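Local coordinates for nonstructural protein 2 (Human rotavirus C, PDB 2GU0) that probably binds single-stranded RNA, hydrolyses nucleoside triphosphates, unwinds RNA helices without ATP, takes part in genome replication and packaging and, with NSP5, forms viroplasms, at residues N42-D45 / V51-P54; A5-F10 / Y67-E72. All blocks are in the same frame, centred on the assembly; numbering follows the deposited sequence.

Contact 1: N42-D45 / V51-P54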
loop_
_atom_site.group_PDB
_atom_site.type_symbol
_atom_site.label_atom_id
_atom_site.label_comp_id
_atom_site.label_asym_id
_atom_site.label_seq_id
_atom_site.Cartn_x
_atom_site.Cartn_y
_atom_site.Cartn_z
ATOM N N ASN A 42 32.203 -34.732 9.114
ATOM C CA ASN A 42 32.551 -33.731 10.122
ATOM C C ASN A 42 31.783 -32.428 9.922
ATOM O O ASN A 42 31.391 -32.090 8.804
ATOM C CB ASN A 42 34.046 -33.406 10.077
ATOM C CG ASN A 42 34.931 -34.615 10.362
ATOM O OD1 ASN A 42 34.746 -35.330 11.353
ATOM N ND2 ASN A 42 35.915 -34.832 9.498
ATOM N N TYR A 43 31.554 -31.696 11.007
ATOM C CA TYR A 43 30.878 -30.419 10.867
ATOM C C TYR A 43 31.788 -29.621 9.951
ATOM O O TYR A 43 33.012 -29.710 10.070
ATOM C CB TYR A 43 30.743 -29.706 12.209
ATOM C CG TYR A 43 29.511 -30.107 12.980
ATOM C CD1 TYR A 43 29.436 -31.333 13.623
ATOM C CD2 TYR A 43 28.411 -29.263 13.054
ATOM C CE1 TYR A 43 28.298 -31.706 14.328
ATOM C CE2 TYR A 43 27.265 -29.631 13.751
ATOM C CZ TYR A 43 27.222 -30.851 14.388
ATOM O OH TYR A 43 26.111 -31.204 15.113
ATOM N N TYR A 44 31.199 -28.847 9.046
ATOM C CA TYR A 44 31.969 -28.062 8.092
ATOM C C TYR A 44 32.172 -26.594 8.456
ATOM O O TYR A 44 31.210 -25.864 8.707
ATOM C CB TYR A 44 31.302 -28.127 6.728
ATOM C CG TYR A 44 32.036 -27.350 5.682
ATOM C CD1 TYR A 44 33.280 -27.777 5.238
ATOM C CD2 TYR A 44 31.497 -26.187 5.134
ATOM C CE1 TYR A 44 33.978 -27.079 4.272
ATOM C CE2 TYR A 44 32.190 -25.470 4.157
ATOM C CZ TYR A 44 33.435 -25.933 3.734
ATOM O OH TYR A 44 34.147 -25.283 2.766
ATOM N N ASP A 45 33.424 -26.146 8.458
ATOM C CA ASP A 45 33.678 -24.757 8.775
ATOM C C ASP A 45 33.624 -23.883 7.524
ATOM O O ASP A 45 34.435 -23.995 6.613
ATOM C CB ASP A 45 35.012 -24.587 9.495
ATOM C CG ASP A 45 35.251 -23.158 9.909
ATOM O OD1 ASP A 45 34.254 -22.418 10.036
ATOM O OD2 ASP A 45 36.420 -22.767 10.114
ATOM N N VAL A 51 29.826 -22.562 11.526
ATOM C CA VAL A 51 29.785 -23.984 11.274
ATOM C C VAL A 51 28.515 -24.479 10.616
ATOM O O VAL A 51 27.416 -24.231 11.114
ATOM C CB VAL A 51 29.991 -24.752 12.600
ATOM C CG1 VAL A 51 29.879 -26.253 12.369
ATOM C CG2 VAL A 51 31.341 -24.382 13.182
ATOM N N ALA A 52 28.681 -25.196 9.507
ATOM C CA ALA A 52 27.567 -25.777 8.776
ATOM C C ALA A 52 27.458 -27.251 9.164
ATOM O O ALA A 52 28.334 -27.800 9.826
ATOM C CB ALA A 52 27.807 -25.648 7.313
ATOM N N PRO A 53 26.371 -27.917 8.762
ATOM C CA PRO A 53 26.197 -29.330 9.099
ATOM C C PRO A 53 27.137 -30.252 8.336
ATOM O O PRO A 53 27.646 -29.899 7.269
ATOM C CB PRO A 53 24.755 -29.593 8.720
ATOM C CG PRO A 53 24.119 -28.260 8.828
ATOM C CD PRO A 53 25.129 -27.362 8.209
ATOM N N PRO A 54 27.384 -31.458 8.873
ATOM C CA PRO A 54 28.271 -32.397 8.181
ATOM C C PRO A 54 27.724 -32.618 6.771
ATOM O O PRO A 54 26.529 -32.870 6.604
ATOM C CB PRO A 54 28.164 -33.652 9.039
ATOM C CG PRO A 54 28.003 -33.101 10.395
ATOM C CD PRO A 54 27.003 -31.982 10.196
#
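Y44 and A52 pair through two backbone hydrogen bonds. Y44 N donates to A52 O at 3.1 Å, from above the carbonyl plane and with a bent N-H...O angle of 146°. The return bond is straighter: A52 N lies 2.7 Å from Y44 O, in the carbonyl plane. D45 and V51 form the next, non-hydrogen-bonded pair. Two CA-H...O contacts add to the backbone contact, one of them from P54 CA to N42 O at 3.2 Å.

The apolar contacts centre on the Y43 ring. P54 lies over one face, and its CD sits 4.0 Å from the centroid of the Y43 ring, almost on the ring normal, as a CH-pi contact. V51 CG1 comes to the edge of the same ring, near its plane, 3.4 Å from Y43 CD2. This methyl is anti to the backbone N of V51 (chi1 177°), and the two side chains cross at about a right angle. The phenol of Y43 is hydrogen-bonded to V8 O.

A52 CB faces the edge of the Y44 ring, while the Y44 hydroxyl is hydrogen-bonded to Q160 OE1 of a second subunit. A52 also packs on helix 24-32. The arrangement is a short antiparallel beta hairpin in the N-terminal region of NSP2, with one tyrosine reaching V8 of the N-terminal strand and the other reaching across a subunit boundary of the octamer.

Contact 2: A5-F10 / Y67-E72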
loop_
_atom_site.group_PDB
_atom_site.type_symbol
_atom_site.label_atom_id
_atom_site.label_comp_id
_atom_site.label_asym_id
_atom_site.label_seq_id
_atom_site.Cartn_x
_atom_site.Cartn_y
_atom_site.Cartn_z
ATOM N N ALA A 5 22.113 -32.569 14.064
ATOM C CA ALA A 5 23.263 -31.864 13.495
ATOM C C ALA A 5 22.927 -30.983 12.288
ATOM O O ALA A 5 23.809 -30.338 11.725
ATOM C CB ALA A 5 24.348 -32.860 13.101
ATOM N N CYS A 6 21.672 -30.973 11.866
ATOM C CA CYS A 6 21.294 -30.129 10.749
ATOM C C CYS A 6 20.852 -28.795 11.315
ATOM O O CYS A 6 20.578 -27.861 10.570
ATOM C CB CYS A 6 20.134 -30.728 9.973
ATOM S SG CYS A 6 20.483 -32.273 9.163
ATOM N N PHE A 7 20.796 -28.703 12.640
ATOM C CA PHE A 7 20.357 -27.477 13.285
ATOM C C PHE A 7 21.297 -26.855 14.307
ATOM O O PHE A 7 21.212 -25.652 14.561
ATOM C CB PHE A 7 19.018 -27.709 13.967
ATOM C CG PHE A 7 17.991 -28.314 13.080
ATOM C CD1 PHE A 7 17.842 -29.688 13.013
ATOM C CD2 PHE A 7 17.167 -27.509 12.311
ATOM C CE1 PHE A 7 16.883 -30.255 12.197
ATOM C CE2 PHE A 7 16.199 -28.070 11.486
ATOM C CZ PHE A 7 16.056 -29.448 11.429
ATOM N N VAL A 8 22.176 -27.659 14.901
ATOM C CA VAL A 8 23.081 -27.150 15.921
ATOM C C VAL A 8 24.471 -27.772 15.934
ATOM O O VAL A 8 24.641 -28.964 15.659
ATOM C CB VAL A 8 22.488 -27.372 17.315
ATOM C CG1 VAL A 8 21.158 -26.688 17.432
ATOM C CG2 VAL A 8 22.319 -28.857 17.562
ATOM N N SER A 9 25.470 -26.957 16.251
ATOM C CA SER A 9 26.845 -27.435 16.360
ATOM C C SER A 9 27.166 -27.291 17.840
ATOM O O SER A 9 26.372 -26.702 18.579
ATOM C CB SER A 9 27.793 -26.595 15.502
ATOM O OG SER A 9 27.634 -25.222 15.755
ATOM N N PHE A 10 28.305 -27.809 18.291
ATOM C CA PHE A 10 28.616 -27.717 19.717
ATOM C C PHE A 10 30.072 -27.419 20.048
ATOM O O PHE A 10 30.953 -27.496 19.196
ATOM C CB PHE A 10 28.209 -29.019 20.407
ATOM C CG PHE A 10 28.888 -30.227 19.836
ATOM C CD1 PHE A 10 30.212 -30.507 20.148
ATOM C CD2 PHE A 10 28.230 -31.034 18.918
ATOM C CE1 PHE A 10 30.871 -31.577 19.542
ATOM C CE2 PHE A 10 28.882 -32.102 18.310
ATOM C CZ PHE A 10 30.205 -32.372 18.622
ATOM N N TYR A 67 13.267 -32.306 -2.215
ATOM C CA TYR A 67 12.415 -31.925 -1.101
ATOM C C TYR A 67 13.152 -32.080 0.202
ATOM O O TYR A 67 13.563 -33.183 0.556
ATOM C CB TYR A 67 11.169 -32.794 -1.039
ATOM C CG TYR A 67 10.272 -32.476 0.140
ATOM C CD1 TYR A 67 9.611 -31.247 0.228
ATOM C CD2 TYR A 67 10.062 -33.411 1.156
ATOM C CE1 TYR A 67 8.757 -30.960 1.294
ATOM C CE2 TYR A 67 9.214 -33.135 2.223
ATOM C CZ TYR A 67 8.563 -31.910 2.285
ATOM O OH TYR A 67 7.706 -31.640 3.326
ATOM N N GLY A 68 13.306 -30.974 0.920
ATOM C CA GLY A 68 13.983 -31.020 2.196
ATOM C C GLY A 68 13.629 -29.834 3.067
ATOM O O GLY A 68 12.689 -29.088 2.785
ATOM N N LEU A 69 14.386 -29.677 4.144
ATOM C CA LEU A 69 14.195 -28.578 5.067
ATOM C C LEU A 69 14.352 -27.280 4.308
ATOM O O LEU A 69 15.364 -27.065 3.650
ATOM C CB LEU A 69 15.258 -28.634 6.160
ATOM C CG LEU A 69 15.147 -29.822 7.094
ATOM C CD1 LEU A 69 16.417 -29.997 7.893
ATOM C CD2 LEU A 69 13.960 -29.598 7.995
ATOM N N ASP A 70 13.365 -26.407 4.392
ATOM C CA ASP A 70 13.488 -25.137 3.704
ATOM C C ASP A 70 14.258 -24.228 4.666
ATOM O O ASP A 70 13.706 -23.334 5.305
ATOM C CB ASP A 70 12.096 -24.591 3.359
ATOM C CG ASP A 70 12.157 -23.274 2.627
ATOM O OD1 ASP A 70 13.176 -23.034 1.935
ATOM O OD2 ASP A 70 11.188 -22.488 2.746
ATOM N N TYR A 71 15.553 -24.497 4.764
ATOM C CA TYR A 71 16.445 -23.779 5.658
ATOM C C TYR A 71 16.572 -22.304 5.321
ATOM O O TYR A 71 17.128 -21.527 6.109
ATOM C CB TYR A 71 17.813 -24.452 5.635
ATOM C CG TYR A 71 18.520 -24.352 4.301
ATOM C CD1 TYR A 71 19.291 -23.240 3.991
ATOM C CD2 TYR A 71 18.374 -25.339 3.336
ATOM C CE1 TYR A 71 19.892 -23.109 2.761
ATOM C CE2 TYR A 71 18.969 -25.217 2.098
ATOM C CZ TYR A 71 19.725 -24.092 1.816
ATOM O OH TYR A 71 20.291 -23.918 0.576
ATOM N N GLU A 72 16.056 -21.920 4.155
ATOM C CA GLU A 72 16.103 -20.523 3.724
ATOM C C GLU A 72 14.990 -19.784 4.439
ATOM O O GLU A 72 14.957 -18.551 4.472
ATOM C CB GLU A 72 15.904 -20.418 2.215
ATOM C CG GLU A 72 16.961 -21.131 1.400
ATOM C CD GLU A 72 17.703 -20.196 0.456
ATOM O OE1 GLU A 72 17.759 -18.978 0.750
ATOM O OE2 GLU A 72 18.241 -20.686 -0.568
#
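F7 and L69 approach each other from opposite directions, with the L69 methyls against F7 CZ. F7 CZ, the far corner of the ring, lies 3.6 Å from L69 CD1. The same corner, F7 CZ, is 4.0 Å from L69 CD2, so both methyls of the leucine sit against it. F7 CE2 also reaches L69 CD1, at 4.1 Å. CD1 meets the ring obliquely, in plain apolar contact.

The torsions bring these atoms together. F7 CG is anti to its own carbonyl carbon (chi1 -52°), and this carries CZ closer to 67-72 than the start of the side chain would suggest. L69 already leaves its backbone toward 5-10. Its CG is likewise anti to the carbonyl carbon (chi1 -67°), and the two methyls form its leading end.

C6 adds a second apolar contact. Its CB points toward 67-72, and C6 CB lies 4.3 Å from L69 CD1, a looser approach. CD1 is therefore the methyl shared by C6 and F7. No hydrogen bond crosses between the segments, and the nearest CA atoms, C6 CA and L69 CA, are 9.2 Å apart.

All three touching residues are buried. Helix 74-90 covers F7 through L79 and L83, and V108 of helix 108-119 touches both F7 and L69. The backbone of L69 is hydrogen-bonded to the backbones of R60 and K62, while C6 O is held by the hydroxyl of Y76. The chain turns just after L69, in an inverse gamma turn centred on D70. The contact is a small hydrophobic cluster that joins the N-terminal segment to the loop before helix 74-90, beside V108, a predicted ATP-binding residue.

Both contacts lie in the N-terminal region of NSP2, on the same side of the chain's centre, with centres about 11 Å apart. Along the chain, contact 1 is nested inside the loop that contact 2 closes: 5-10 comes first, then the hairpin 42-45 and 51-54, then 67-72. They also touch directly. Y43 lies against A5 and S9, and P53 CB is near A5 O. The segment 5-10 thus packs against the hairpin and also meets the loop before helix 74-90. Helix 24-32 is shared too, since it touches A52 and P53 of contact 1 and Y71 of the loop in contact 2. Together they bring the N-terminal segment, the hairpin and the loop before helix 74-90 side by side.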